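Local atomic coordinates of VirK protein (Legionella pneumophila, PDB entry 5XTA), a protein that is of uncertain molecular function but belongs to the VirK family and is probably exported, in connection with type II secretion. Residues F7-V11 and V49-V55. The protein carries 3 engineered substitutions. Numbering follows the deposited sequence.
Sequences FQNIV and VIGDSRV. Engineered in segment 49-55: Ile50 (natural residue Val).
A helix packs here against a beta-hairpin in the fold that this structure revealed for bacterial VirK proteins. Residues 7-11 open helix 7-15. Residues 49-55 join antiparallel strands 46-50 and 54-63 of a six-stranded sheet. The turn carries a classic beta bulge: Ser53 and Arg54 both face Ile50, and Ser53 N and Arg54 N hydrogen-bond to Ile50 O at 3.0 and 3.1 Å. Ile50 N hydrogen-bonds to Arg54 O at 2.7 Å. Gly51 makes the turn with phi 63°, a value that favours glycine. Ile50 is engineered, natural Val, and points away from the helix. Val49 and Ile50 also pair with an antiparallel strand of the second subunit, so the sheet continues across the interface.

Phe7 (chi1 t) lays its ring obliquely over the turn. Phe7 CE2 is 3.3 Å from Asp52 O, Phe7 CZ 3.6 Å from Ser53 C, and Phe7 CE1 3.7 Å from Val55 CG2. The Phe7 side chain also touches Leu82 and Ser84. Gln8 is exposed, and Gln8 NE2 hydrogen-bonds to Asp12 OD1; Gln8 OE1 lies 3.8 Å from Asp52 OD2, with no hydrogen bond. Ile10 CG2 meets Val55 CG2 at 4.1 Å. Val11 N closes the helical turn on Phe7 O at 3.1 Å. The closest CA atoms are those of Val11 and Val49, 6.7 Å apart. No hydrogen bond crosses; the contact is largely apolar. Val11 (chi1 t) sets CG2 4.2 Å from Val55 CG2 and 3.9 Å from Val49 CG1.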
# COMPACT_ATOMS: atom_id res chain seq x y z
N PHE A 7 -6.13 -19.31 16.19
CA PHE A 7 -6.15 -19.51 14.76
C PHE A 7 -7.55 -19.28 14.19
O PHE A 7 -7.66 -18.62 13.17
CB PHE A 7 -5.62 -20.87 14.40
CG PHE A 7 -5.63 -21.14 12.92
CD1 PHE A 7 -4.55 -20.77 12.12
CD2 PHE A 7 -6.73 -21.77 12.33
CE1 PHE A 7 -4.56 -21.06 10.75
CE2 PHE A 7 -6.75 -22.04 10.97
CZ PHE A 7 -5.67 -21.68 10.17
N GLN A 8 -8.59 -19.79 14.85
CA GLN A 8 -9.97 -19.54 14.43
C GLN A 8 -10.35 -18.05 14.47
O GLN A 8 -11.11 -17.60 13.62
CB GLN A 8 -10.97 -20.35 15.28
CG GLN A 8 -12.38 -20.38 14.69
CD GLN A 8 -12.41 -21.04 13.31
OE1 GLN A 8 -11.86 -22.11 13.11
NE2 GLN A 8 -13.02 -20.37 12.34
N ASN A 9 -9.86 -17.30 15.46
CA ASN A 9 -10.14 -15.87 15.51
C ASN A 9 -9.59 -15.22 14.25
O ASN A 9 -10.17 -14.31 13.73
CB ASN A 9 -9.49 -15.19 16.72
CG ASN A 9 -10.18 -15.53 18.06
OD1 ASN A 9 -11.37 -15.86 18.12
ND2 ASN A 9 -9.46 -15.38 19.13
N ILE A 10 -8.43 -15.67 13.81
CA ILE A 10 -7.74 -15.02 12.69
C ILE A 10 -8.48 -15.30 11.38
O ILE A 10 -8.70 -14.40 10.60
CB ILE A 10 -6.27 -15.49 12.58
CG1 ILE A 10 -5.47 -15.00 13.79
CG2 ILE A 10 -5.62 -15.02 11.26
CD1 ILE A 10 -4.14 -15.71 14.00
N VAL A 11 -8.80 -16.58 11.17
CA VAL A 11 -9.60 -17.04 10.04
C VAL A 11 -10.93 -16.29 9.99
O VAL A 11 -11.31 -15.79 8.94
CB VAL A 11 -9.78 -18.56 10.12
CG1 VAL A 11 -10.90 -19.07 9.21
CG2 VAL A 11 -8.46 -19.25 9.82
N VAL A 49 -6.53 -17.79 3.49
CA VAL A 49 -6.71 -18.96 4.33
C VAL A 49 -6.78 -20.15 3.38
O VAL A 49 -7.61 -20.14 2.49
CB VAL A 49 -8.00 -18.89 5.13
CG1 VAL A 49 -8.10 -20.08 6.07
CG2 VAL A 49 -8.05 -17.57 5.92
N ILE A 50 -5.86 -21.09 3.54
CA ILE A 50 -5.77 -22.27 2.70
C ILE A 50 -6.39 -23.44 3.45
O ILE A 50 -5.92 -23.79 4.55
CB ILE A 50 -4.33 -22.69 2.37
CG1 ILE A 50 -3.47 -21.50 1.96
CG2 ILE A 50 -4.33 -23.76 1.28
CD1 ILE A 50 -3.93 -20.85 0.69
N GLY A 51 -7.42 -24.03 2.86
CA GLY A 51 -8.17 -25.11 3.51
C GLY A 51 -8.76 -24.43 4.72
O GLY A 51 -9.10 -23.24 4.65
N ASP A 52 -8.85 -25.12 5.83
CA ASP A 52 -9.08 -24.42 7.08
C ASP A 52 -7.84 -24.60 7.96
O ASP A 52 -7.93 -24.57 9.18
CB ASP A 52 -10.37 -24.91 7.76
CG ASP A 52 -11.09 -23.78 8.51
OD1 ASP A 52 -11.55 -22.81 7.85
OD2 ASP A 52 -11.19 -23.86 9.75
N SER A 53 -6.68 -24.76 7.33
CA SER A 53 -5.50 -25.23 8.05
C SER A 53 -4.30 -24.28 8.08
O SER A 53 -3.39 -24.48 8.90
CB SER A 53 -5.07 -26.56 7.46
OG SER A 53 -4.31 -26.39 6.27
N ARG A 54 -4.26 -23.30 7.18
CA ARG A 54 -3.11 -22.41 7.04
C ARG A 54 -3.57 -21.02 6.68
O ARG A 54 -4.51 -20.87 5.88
CB ARG A 54 -2.18 -22.92 5.91
CG ARG A 54 -1.01 -23.75 6.37
CD ARG A 54 -0.02 -24.05 5.25
NE ARG A 54 -0.61 -24.38 3.93
CZ ARG A 54 -0.24 -23.88 2.74
NH1 ARG A 54 0.71 -22.95 2.62
NH2 ARG A 54 -0.85 -24.32 1.64
N VAL A 55 -2.89 -20.01 7.24
CA VAL A 55 -3.02 -18.62 6.83
C VAL A 55 -1.70 -18.18 6.24
O VAL A 55 -0.63 -18.39 6.85
CB VAL A 55 -3.31 -17.72 8.03
CG1 VAL A 55 -3.25 -16.24 7.66
CG2 VAL A 55 -4.67 -18.05 8.62